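Local coordinates for protein phenolic acid decarboxylase (Sedimentibacter hydroxybenzoicus, PDB 7AE5) that catalyses the reversible, oxygen-sensitive decarboxylation of 4-hydroxybenzoate and 3,4-dihydroxybenzoate, using prenylated FMN and manganese as cofactors, at residues C[90-93]-C[94-97]; C[217-220]-C[221-225]. All coordinates share one frame; numbering follows the deposited sequence.

How the interactions relate
Interaction 1 comes first along the chain. It spans the last turns of helix 86-96 and closes only a local turn of that helix. Interaction 2 follows more than a hundred residues later, in the loop from helix 211-217 to helix 227-234, where a turn closes on a bound rubidium ion. The two are in series; neither encloses or crosses the other. In space they meet at W97. Its NE1 lies 2.8 Å from G222 O and its O lies 3.0 Å from Q225 NE2, both probable hydrogen bonds. The end of helix 86-96 is thus tied to the cation-binding loop of the FMN-binding part of the fold.

Interaction 1. Residues C[90-93]-C[94-97]; sequences FYEL and NRRW
E92 reaches along helix 86-96 to R95 and R96, forming a local salt-bridge network in the last turns of the helix. The backbone supplies the usual i to i+4 bonds, N94 N to F90 O, R95 N to Y91 O and R96 N to E92 O. E92 leaves the backbone with CG opposite its N, then bends at chi2 (61°), which brings OE2 round between both arginines. R95 lies alongside and meets OE2 with NH2; the modelled 2.4 Å between R95 NH2 and E92 OE2 is doubtfully short. R96 runs extended from CG to NE. Its NE donates to the anti lone pair of E92 OE2 at 2.9 Å, and the planes of the carboxylate and guanidinium are 65° apart. R96 also bonds to L78 O and L234 O, and R95 to D236. With an alanine in place of R96, E92 OE2 would probably lose its mate at NE, leaving R95 as its partner in this network, and L78 O and L234 O would each lose a donor. A water bridges Y91 O and N94 ND2, while N94 OD1 takes a bond from K331. L93 O sits at the edge of the W97 ring, 3.7 Å from W97 CE3. L93, N94 and W97 pack on helix 323-336, and F90 and Y91 lie on strand 340-347.

Interaction 2. Residues C[217-220]-C[221-225]; sequences ASTP and VGYNQ. With RB (rubidium ion), chain R.
The ring of Y223 meets T219 at its edge: T219 CG2 lies near the ring plane, 3.6 Å from Y223 CE2. On the opposite edge, also in plane, sits Q225 O, 3.5 Å from Y223 CD1. A rubidium ion lies in the same plane, beyond the hydroxyl. Within 217-225 nothing covers a face of this ring. From elsewhere, W97 NE1 packs on Y223 CB, at the root of the side chain.

The ion joins the two halves of the turn. It is bound by Y223 OH at 2.4 Å and by T219 O at 2.5 Å. The two ligands stand nearly at right angles to each other at the metal. T219 O and Y223 OH are 3.5 Å from each other, and what links them is the shared metal. M216 O, M216 SD, V164 O and E227 OE1 complete a shell of six. E227 is also a predicted manganese ligand, and V164 is predicted to bind prenylated FMN. The site is consistent with the monovalent cation site beside the flavin in UbiD enzymes, with rubidium probably in place of potassium.

T219 is turned so that OG1 lies beside its own N (chi1 -46°) and bonds back to F215 O of helix 211-217. This leaves CG2 for the ring and for V221 O, 3.4 Å away. The Y223 ring carbon CG stands between its backbone N and carbonyl carbon (chi1 62°), which carries the ring across the turn, so that OH reaches the metal. At G222 the backbone adopts phi 112°, where a side chain would press on V221 O. Further on, Q225 NE2 donates to K99 O.

Interaction 1. Residues C[90-93]-C[94-97]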
# COMPACT_ATOMS: atom_id res chain seq x y z
N PHE C 90 -34.18 13.62 -11.22
CA PHE C 90 -32.90 14.00 -11.81
C PHE C 90 -32.99 14.09 -13.33
O PHE C 90 -32.42 15.01 -13.93
CB PHE C 90 -31.82 13.00 -11.37
CG PHE C 90 -30.56 13.05 -12.19
CD1 PHE C 90 -29.53 13.91 -11.84
CD2 PHE C 90 -30.39 12.20 -13.28
CE1 PHE C 90 -28.37 13.95 -12.58
CE2 PHE C 90 -29.22 12.24 -14.02
CZ PHE C 90 -28.21 13.11 -13.67
N TYR C 91 -33.71 13.16 -13.95
CA TYR C 91 -33.83 13.18 -15.41
C TYR C 91 -34.70 14.33 -15.88
O TYR C 91 -34.44 14.93 -16.93
CB TYR C 91 -34.38 11.85 -15.90
CG TYR C 91 -33.34 10.77 -16.00
CD1 TYR C 91 -32.11 11.02 -16.59
CD2 TYR C 91 -33.57 9.50 -15.48
CE1 TYR C 91 -31.14 10.04 -16.67
CE2 TYR C 91 -32.61 8.52 -15.55
CZ TYR C 91 -31.40 8.79 -16.15
OH TYR C 91 -30.45 7.81 -16.23
N GLU C 92 -35.75 14.66 -15.13
CA GLU C 92 -36.59 15.79 -15.49
C GLU C 92 -35.83 17.10 -15.36
O GLU C 92 -35.95 17.99 -16.22
CB GLU C 92 -37.85 15.81 -14.61
CG GLU C 92 -38.89 16.84 -15.02
CD GLU C 92 -39.42 16.60 -16.42
OE1 GLU C 92 -39.59 15.42 -16.80
OE2 GLU C 92 -39.67 17.59 -17.14
N LEU C 93 -35.02 17.25 -14.30
CA LEU C 93 -34.17 18.42 -14.17
C LEU C 93 -33.16 18.51 -15.30
O LEU C 93 -32.90 19.60 -15.83
CB LEU C 93 -33.46 18.40 -12.82
CG LEU C 93 -34.13 19.23 -11.72
CD1 LEU C 93 -33.20 19.41 -10.54
CD2 LEU C 93 -34.45 20.59 -12.32
N ASN C 94 -32.57 17.38 -15.69
CA ASN C 94 -31.60 17.38 -16.78
C ASN C 94 -32.26 17.74 -18.10
O ASN C 94 -31.65 18.41 -18.94
CB ASN C 94 -30.91 16.02 -16.86
CG ASN C 94 -29.92 15.95 -18.01
OD1 ASN C 94 -28.94 16.68 -18.05
ND2 ASN C 94 -30.19 15.05 -18.96
N ARG C 95 -33.50 17.30 -18.31
CA ARG C 95 -34.20 17.60 -19.56
C ARG C 95 -34.51 19.09 -19.67
O ARG C 95 -34.43 19.66 -20.76
CB ARG C 95 -35.48 16.77 -19.65
CG ARG C 95 -36.24 16.94 -20.95
CD ARG C 95 -37.62 16.31 -20.87
NE ARG C 95 -38.49 17.02 -19.94
CZ ARG C 95 -39.13 18.15 -20.22
NH1 ARG C 95 -39.03 18.72 -21.41
NH2 ARG C 95 -39.89 18.71 -19.29
N ARG C 96 -34.85 19.74 -18.55
CA ARG C 96 -35.19 21.15 -18.56
C ARG C 96 -33.98 22.07 -18.48
O ARG C 96 -34.13 23.28 -18.69
CB ARG C 96 -36.12 21.47 -17.38
CG ARG C 96 -37.36 20.59 -17.28
CD ARG C 96 -38.37 21.16 -16.29
NE ARG C 96 -39.47 20.24 -16.03
CZ ARG C 96 -40.27 20.31 -14.97
NH1 ARG C 96 -40.13 21.26 -14.06
NH2 ARG C 96 -41.24 19.41 -14.83
N TRP C 97 -32.79 21.52 -18.21
CA TRP C 97 -31.66 22.34 -17.78
C TRP C 97 -31.26 23.38 -18.83
O TRP C 97 -30.95 24.53 -18.48
CB TRP C 97 -30.46 21.45 -17.44
CG TRP C 97 -29.45 22.11 -16.55
CD1 TRP C 97 -28.28 22.70 -16.93
CD2 TRP C 97 -29.52 22.25 -15.12
NE1 TRP C 97 -27.62 23.19 -15.83
CE2 TRP C 97 -28.36 22.94 -14.71
CE3 TRP C 97 -30.46 21.87 -14.15
CZ2 TRP C 97 -28.10 23.24 -13.38
CZ3 TRP C 97 -30.20 22.18 -12.83
CH2 TRP C 97 -29.03 22.86 -12.45
O HOH W 1 -32.62 13.55 -19.15

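Interaction 2. Residues C[217-220]-C[221-225]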
# COMPACT_ATOMS: atom_id res chain seq x y z
N ALA C 217 -31.21 30.39 -7.26
CA ALA C 217 -30.36 31.18 -6.39
C ALA C 217 -29.37 30.30 -5.65
O ALA C 217 -28.21 30.67 -5.45
CB ALA C 217 -31.22 31.98 -5.40
N SER C 218 -29.80 29.10 -5.26
CA SER C 218 -28.89 28.11 -4.69
C SER C 218 -27.98 27.49 -5.74
O SER C 218 -27.12 26.67 -5.37
CB SER C 218 -29.69 27.03 -3.97
OG SER C 218 -30.31 27.54 -2.81
N THR C 219 -28.15 27.83 -7.02
CA THR C 219 -27.27 27.33 -8.06
C THR C 219 -26.28 28.41 -8.45
O THR C 219 -26.68 29.52 -8.86
CB THR C 219 -28.07 26.88 -9.28
OG1 THR C 219 -29.18 26.08 -8.84
CG2 THR C 219 -27.20 26.03 -10.19
N PRO C 220 -24.97 28.13 -8.32
CA PRO C 220 -23.94 29.15 -8.56
C PRO C 220 -23.25 28.98 -9.92
O PRO C 220 -22.88 29.97 -10.55
CB PRO C 220 -22.94 28.91 -7.42
CG PRO C 220 -23.48 27.69 -6.63
CD PRO C 220 -24.43 27.00 -7.55
N VAL C 221 -23.06 27.73 -10.35
CA VAL C 221 -22.49 27.42 -11.65
C VAL C 221 -23.32 26.30 -12.27
O VAL C 221 -24.15 25.67 -11.62
CB VAL C 221 -21.01 27.00 -11.56
CG1 VAL C 221 -20.16 28.09 -10.93
CG2 VAL C 221 -20.88 25.69 -10.79
N GLY C 222 -23.07 26.05 -13.56
CA GLY C 222 -23.65 24.92 -14.25
C GLY C 222 -24.67 25.25 -15.31
O GLY C 222 -25.03 24.35 -16.08
N TYR C 223 -25.14 26.50 -15.34
CA TYR C 223 -26.16 26.93 -16.34
C TYR C 223 -25.65 28.14 -17.13
O TYR C 223 -24.97 29.00 -16.55
CB TYR C 223 -27.53 27.16 -15.69
CG TYR C 223 -27.62 28.23 -14.63
CD1 TYR C 223 -27.85 29.55 -14.96
CD2 TYR C 223 -27.52 27.90 -13.29
CE1 TYR C 223 -27.94 30.53 -13.98
CE2 TYR C 223 -27.61 28.86 -12.30
CZ TYR C 223 -27.82 30.18 -12.65
OH TYR C 223 -27.91 31.12 -11.66
N ASN C 224 -26.01 28.22 -18.40
CA ASN C 224 -25.48 29.29 -19.29
C ASN C 224 -26.50 30.41 -19.49
O ASN C 224 -26.10 31.47 -19.99
CB ASN C 224 -25.06 28.69 -20.63
CG ASN C 224 -23.74 27.96 -20.55
OD1 ASN C 224 -22.89 28.28 -19.73
ND2 ASN C 224 -23.57 26.96 -21.40
N GLN C 225 -27.75 30.19 -19.09
CA GLN C 225 -28.82 31.21 -19.29
C GLN C 225 -28.74 32.30 -18.22
O GLN C 225 -27.95 32.15 -17.27
CB GLN C 225 -30.19 30.54 -19.24
CG GLN C 225 -30.32 29.32 -20.14
CD GLN C 225 -30.32 28.03 -19.37
OE1 GLN C 225 -29.38 27.72 -18.64
NE2 GLN C 225 -31.38 27.26 -19.53
RB RB R . -27.96 31.57 -9.33